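Local coordinates for protein soluble lytic murein transglycosylase (Escherichia coli, PDB 1QSA) that cleaves the glycosidic bonds between N-acetylmuramic acid and N-acetylglucosamine in peptidoglycan, leaving a 1,6-anhydro bond on the muramic acid residue, at residues G31-Y43 with A386-T399. Residues are numbered along the deposited sequence; the frame is centred on the assembly and turned at random.
Sequences GLKDYPLYPYLEY and ARVRELMYWNLDNT. With SO4 (sulfate ion), chain E; SO4 (sulfate ion), chain C.
Tyr35 reaches across to the end of helix 383-393, where its hydroxyl joins Glu390 in the last turn and Trp394, the first residue beyond it. It donates to Glu390, OH to OE1 at 2.5 Å, on the carboxylate's anti lone pair, with ring and carboxylate planes 78° apart. The same OH accepts the indole N-H of Trp394, NE1 to OH 2.9 Å, nearly in the indole plane and fairly straight at 159°. The phenol carbon CG stands opposite the backbone N (chi1 -176°), which carries the ring out to Glu390 and Trp394. A phenylalanine here would probably leave the indole N-H of Trp394 without its acceptor and the buried Glu390 carboxylate with one donor fewer. OE1 of Glu390 also forms a salt bridge with Arg7, so two donors hold that oxygen.

Beside that hydroxyl pair, Leu37 pushes its branches in between Glu390, Leu391 and Trp394: its CG lies 3.6 Å from CB of Glu390, and its CD1 3.9 Å from CD2 of Leu391. Pro36 rests on the preceding turn, its CG 4.0 Å from Ala386 CB, while its carbonyl O packs on the aliphatic stem of Arg387 and accepts from a water.

Farther along, Tyr40 sets its OH 3.7 Å from Thr399 CG2. That hydroxyl hydrogen-bonds Glu403, which also forms a salt bridge with Arg387, and a water links it to Thr399 O. Thr399 itself grips a sulfate through N and OG1, at the start of helix 397-408.

The contact brings the N-terminal end of the chain against the L domain, 343 residues later, helping to close the alpha-superhelical ring. Helix 3-18 packs on Tyr35, Leu37 and Trp394 through Tyr10, helix 69-84 touches Tyr40, and helix 397-408 packs on Leu391.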
# COMPACT_ATOMS: atom_id res chain seq x y z
N GLY A 31 -19.45 -22.13 -30.58
CA GLY A 31 -18.21 -22.49 -31.24
C GLY A 31 -16.95 -22.17 -30.44
O GLY A 31 -15.86 -22.57 -30.82
N LEU A 32 -17.10 -21.42 -29.34
CA LEU A 32 -15.95 -21.06 -28.52
C LEU A 32 -15.80 -21.86 -27.22
O LEU A 32 -14.93 -21.57 -26.41
CB LEU A 32 -15.98 -19.55 -28.23
CG LEU A 32 -15.47 -18.63 -29.36
CD1 LEU A 32 -15.94 -17.19 -29.17
CD2 LEU A 32 -13.94 -18.69 -29.42
N LYS A 33 -16.59 -22.92 -27.06
CA LYS A 33 -16.53 -23.72 -25.83
C LYS A 33 -15.15 -24.29 -25.49
O LYS A 33 -14.83 -24.46 -24.32
CB LYS A 33 -17.55 -24.87 -25.84
CG LYS A 33 -18.98 -24.40 -25.71
CD LYS A 33 -19.97 -25.56 -25.90
CE LYS A 33 -21.40 -25.05 -25.91
NZ LYS A 33 -22.36 -26.10 -26.38
N ASP A 34 -14.35 -24.59 -26.51
CA ASP A 34 -13.02 -25.15 -26.27
C ASP A 34 -11.92 -24.12 -26.03
O ASP A 34 -10.79 -24.50 -25.72
CB ASP A 34 -12.60 -26.09 -27.39
CG ASP A 34 -13.41 -27.38 -27.42
OD1 ASP A 34 -14.09 -27.72 -26.42
OD2 ASP A 34 -13.35 -28.07 -28.45
N TYR A 35 -12.23 -22.84 -26.20
CA TYR A 35 -11.23 -21.78 -25.98
C TYR A 35 -11.06 -21.58 -24.46
O TYR A 35 -12.05 -21.54 -23.73
CB TYR A 35 -11.71 -20.49 -26.64
CG TYR A 35 -10.70 -19.37 -26.56
CD1 TYR A 35 -9.42 -19.51 -27.12
CD2 TYR A 35 -11.00 -18.17 -25.92
CE1 TYR A 35 -8.47 -18.49 -27.04
CE2 TYR A 35 -10.07 -17.14 -25.83
CZ TYR A 35 -8.81 -17.30 -26.38
OH TYR A 35 -7.90 -16.28 -26.25
N PRO A 36 -9.80 -21.45 -23.97
CA PRO A 36 -9.58 -21.26 -22.53
C PRO A 36 -10.40 -20.18 -21.85
O PRO A 36 -10.79 -20.35 -20.69
CB PRO A 36 -8.08 -20.99 -22.42
CG PRO A 36 -7.51 -21.84 -23.55
CD PRO A 36 -8.52 -21.62 -24.68
N LEU A 37 -10.66 -19.08 -22.56
CA LEU A 37 -11.43 -18.00 -21.95
C LEU A 37 -12.96 -18.10 -22.08
O LEU A 37 -13.68 -17.18 -21.68
CB LEU A 37 -10.92 -16.63 -22.41
CG LEU A 37 -9.41 -16.38 -22.20
CD1 LEU A 37 -9.08 -14.93 -22.54
CD2 LEU A 37 -8.98 -16.67 -20.76
N TYR A 38 -13.47 -19.23 -22.56
CA TYR A 38 -14.92 -19.41 -22.67
C TYR A 38 -15.64 -19.14 -21.33
O TYR A 38 -16.69 -18.50 -21.32
CB TYR A 38 -15.26 -20.80 -23.21
CG TYR A 38 -16.74 -21.01 -23.40
CD1 TYR A 38 -17.42 -20.42 -24.48
CD2 TYR A 38 -17.47 -21.76 -22.49
CE1 TYR A 38 -18.80 -20.58 -24.63
CE2 TYR A 38 -18.84 -21.93 -22.63
CZ TYR A 38 -19.50 -21.33 -23.69
OH TYR A 38 -20.87 -21.49 -23.78
N PRO A 39 -15.07 -19.56 -20.18
CA PRO A 39 -15.75 -19.29 -18.90
C PRO A 39 -15.99 -17.79 -18.67
O PRO A 39 -16.96 -17.41 -18.01
CB PRO A 39 -14.79 -19.87 -17.86
CG PRO A 39 -14.19 -21.04 -18.58
CD PRO A 39 -13.91 -20.45 -19.96
N TYR A 40 -15.10 -16.93 -19.18
CA TYR A 40 -15.29 -15.48 -19.06
C TYR A 40 -16.51 -15.02 -19.87
O TYR A 40 -17.21 -14.09 -19.48
CB TYR A 40 -14.04 -14.71 -19.45
CG TYR A 40 -12.95 -14.77 -18.41
CD1 TYR A 40 -12.89 -13.82 -17.38
CD2 TYR A 40 -11.97 -15.76 -18.44
CE1 TYR A 40 -11.89 -13.85 -16.42
CE2 TYR A 40 -10.94 -15.80 -17.47
CZ TYR A 40 -10.92 -14.84 -16.47
OH TYR A 40 -9.95 -14.88 -15.50
N LEU A 41 -16.73 -15.65 -21.02
CA LEU A 41 -17.89 -15.33 -21.86
C LEU A 41 -19.17 -15.78 -21.13
O LEU A 41 -20.19 -15.09 -21.16
CB LEU A 41 -17.79 -16.05 -23.21
CG LEU A 41 -16.67 -15.60 -24.15
CD1 LEU A 41 -16.68 -16.48 -25.39
CD2 LEU A 41 -16.84 -14.12 -24.51
N GLU A 42 -19.13 -16.95 -20.50
CA GLU A 42 -20.29 -17.45 -19.77
C GLU A 42 -20.61 -16.52 -18.61
O GLU A 42 -21.77 -16.24 -18.33
CB GLU A 42 -20.00 -18.84 -19.21
CG GLU A 42 -19.86 -19.92 -20.23
CD GLU A 42 -19.63 -21.27 -19.60
OE1 GLU A 42 -18.55 -21.49 -19.02
OE2 GLU A 42 -20.54 -22.13 -19.67
N TYR A 43 -19.56 -16.03 -17.95
CA TYR A 43 -19.73 -15.12 -16.83
C TYR A 43 -20.41 -13.85 -17.31
O TYR A 43 -21.34 -13.34 -16.66
CB TYR A 43 -18.36 -14.79 -16.19
CG TYR A 43 -18.44 -13.70 -15.14
CD1 TYR A 43 -18.81 -13.99 -13.82
CD2 TYR A 43 -18.17 -12.37 -15.47
CE1 TYR A 43 -18.91 -12.97 -12.86
CE2 TYR A 43 -18.27 -11.35 -14.52
CZ TYR A 43 -18.64 -11.66 -13.22
OH TYR A 43 -18.75 -10.63 -12.30
N ALA A 386 -3.47 -22.18 -19.01
CA ALA A 386 -3.94 -21.88 -20.36
C ALA A 386 -4.73 -20.56 -20.36
O ALA A 386 -4.63 -19.78 -21.30
CB ALA A 386 -4.77 -23.02 -20.91
N ARG A 387 -5.50 -20.30 -19.29
CA ARG A 387 -6.25 -19.03 -19.22
C ARG A 387 -5.27 -17.88 -19.05
O ARG A 387 -5.41 -16.84 -19.69
CB ARG A 387 -7.27 -19.03 -18.08
CG ARG A 387 -8.42 -20.03 -18.28
CD ARG A 387 -9.63 -19.69 -17.43
NE ARG A 387 -9.35 -19.79 -16.01
CZ ARG A 387 -9.37 -20.92 -15.31
NH1 ARG A 387 -9.65 -22.08 -15.89
NH2 ARG A 387 -9.09 -20.89 -14.01
N VAL A 388 -4.25 -18.07 -18.21
CA VAL A 388 -3.24 -17.03 -17.98
C VAL A 388 -2.57 -16.67 -19.30
O VAL A 388 -2.42 -15.49 -19.63
CB VAL A 388 -2.17 -17.49 -16.95
CG1 VAL A 388 -0.98 -16.51 -16.91
CG2 VAL A 388 -2.82 -17.58 -15.56
N ARG A 389 -2.21 -17.69 -20.08
CA ARG A 389 -1.57 -17.47 -21.37
C ARG A 389 -2.44 -16.61 -22.30
O ARG A 389 -1.96 -15.65 -22.90
CB ARG A 389 -1.26 -18.82 -22.04
CG ARG A 389 -0.70 -18.70 -23.46
CD ARG A 389 -0.44 -20.08 -24.07
NE ARG A 389 0.05 -19.97 -25.45
CZ ARG A 389 0.04 -20.97 -26.34
NH1 ARG A 389 -0.43 -22.18 -26.03
NH2 ARG A 389 0.51 -20.75 -27.57
N GLU A 390 -3.73 -16.93 -22.38
CA GLU A 390 -4.63 -16.15 -23.23
C GLU A 390 -4.77 -14.72 -22.73
O GLU A 390 -4.75 -13.79 -23.51
CB GLU A 390 -6.02 -16.80 -23.33
CG GLU A 390 -6.00 -18.12 -24.08
CD GLU A 390 -5.16 -18.04 -25.34
OE1 GLU A 390 -5.57 -17.29 -26.25
OE2 GLU A 390 -4.08 -18.67 -25.42
N LEU A 391 -4.94 -14.57 -21.41
CA LEU A 391 -5.10 -13.23 -20.84
C LEU A 391 -3.87 -12.36 -21.11
O LEU A 391 -4.01 -11.19 -21.48
CB LEU A 391 -5.39 -13.34 -19.35
CG LEU A 391 -6.75 -13.97 -19.01
CD1 LEU A 391 -6.79 -14.33 -17.52
CD2 LEU A 391 -7.89 -13.00 -19.39
N MET A 392 -2.68 -12.95 -21.02
CA MET A 392 -1.45 -12.19 -21.29
C MET A 392 -1.36 -11.87 -22.79
O MET A 392 -0.94 -10.78 -23.17
CB MET A 392 -0.22 -12.97 -20.79
CG MET A 392 -0.15 -13.09 -19.27
SD MET A 392 -0.19 -11.47 -18.44
CE MET A 392 1.45 -10.86 -18.83
N TYR A 393 -1.82 -12.80 -23.64
CA TYR A 393 -1.81 -12.59 -25.08
C TYR A 393 -2.65 -11.35 -25.44
O TYR A 393 -2.26 -10.57 -26.31
CB TYR A 393 -2.36 -13.80 -25.82
CG TYR A 393 -2.38 -13.60 -27.31
CD1 TYR A 393 -1.20 -13.65 -28.04
CD2 TYR A 393 -3.58 -13.35 -27.99
CE1 TYR A 393 -1.21 -13.46 -29.42
CE2 TYR A 393 -3.59 -13.16 -29.37
CZ TYR A 393 -2.40 -13.22 -30.07
OH TYR A 393 -2.39 -13.05 -31.44
N TRP A 394 -3.76 -11.15 -24.74
CA TRP A 394 -4.63 -10.00 -24.98
C TRP A 394 -4.26 -8.76 -24.16
O TRP A 394 -4.99 -7.76 -24.17
CB TRP A 394 -6.10 -10.37 -24.69
CG TRP A 394 -6.63 -11.46 -25.58
CD1 TRP A 394 -7.07 -12.68 -25.18
CD2 TRP A 394 -6.79 -11.41 -27.00
NE1 TRP A 394 -7.50 -13.41 -26.27
CE2 TRP A 394 -7.34 -12.66 -27.40
CE3 TRP A 394 -6.52 -10.45 -27.99
CZ2 TRP A 394 -7.63 -12.96 -28.74
CZ3 TRP A 394 -6.82 -10.75 -29.33
CH2 TRP A 394 -7.37 -12.00 -29.69
N ASN A 395 -3.13 -8.82 -23.45
CA ASN A 395 -2.67 -7.71 -22.62
C ASN A 395 -3.67 -7.33 -21.52
O ASN A 395 -3.86 -6.15 -21.21
CB ASN A 395 -2.30 -6.50 -23.50
CG ASN A 395 -1.18 -6.82 -24.47
OD1 ASN A 395 -0.12 -7.27 -24.07
ND2 ASN A 395 -1.44 -6.65 -25.76
N LEU A 396 -4.35 -8.33 -20.99
CA LEU A 396 -5.33 -8.15 -19.92
C LEU A 396 -4.58 -8.47 -18.62
O LEU A 396 -4.93 -9.40 -17.90
CB LEU A 396 -6.53 -9.10 -20.12
CG LEU A 396 -7.32 -8.83 -21.41
CD1 LEU A 396 -8.34 -9.94 -21.69
CD2 LEU A 396 -8.01 -7.47 -21.31
N ASP A 397 -3.56 -7.67 -18.33
CA ASP A 397 -2.73 -7.90 -17.16
C ASP A 397 -3.43 -7.93 -15.81
O ASP A 397 -3.05 -8.74 -14.96
CB ASP A 397 -1.54 -6.93 -17.13
CG ASP A 397 -0.59 -7.12 -18.32
OD1 ASP A 397 -0.97 -6.79 -19.45
OD2 ASP A 397 0.57 -7.58 -18.14
N ASN A 398 -4.43 -7.08 -15.59
CA ASN A 398 -5.10 -7.09 -14.29
C ASN A 398 -5.91 -8.38 -14.10
O ASN A 398 -5.94 -8.93 -12.99
CB ASN A 398 -6.01 -5.87 -14.13
CG ASN A 398 -5.23 -4.58 -14.02
OD1 ASN A 398 -4.14 -4.54 -13.44
ND2 ASN A 398 -5.77 -3.51 -14.59
N THR A 399 -6.52 -8.85 -15.18
CA THR A 399 -7.33 -10.07 -15.16
C THR A 399 -6.39 -11.28 -14.97
O THR A 399 -6.67 -12.19 -14.18
CB THR A 399 -8.17 -10.21 -16.45
OG1 THR A 399 -8.93 -9.00 -16.63
CG2 THR A 399 -9.15 -11.40 -16.36
S SO4 E . -7.15 -5.75 -17.64
O1 SO4 E . -7.53 -5.41 -19.03
O2 SO4 E . -7.00 -7.20 -17.48
O3 SO4 E . -5.87 -5.09 -17.33
O4 SO4 E . -8.23 -5.28 -16.74
S SO4 C . 1.61 -17.14 -27.64
O1 SO4 C . 2.53 -16.00 -27.43
O2 SO4 C . 2.37 -18.40 -27.69
O3 SO4 C . 0.65 -17.18 -26.52
O4 SO4 C . 0.93 -16.96 -28.94
O HOH W 1 -10.55 -22.58 -19.06
O HOH W 2 -9.19 -13.15 -13.48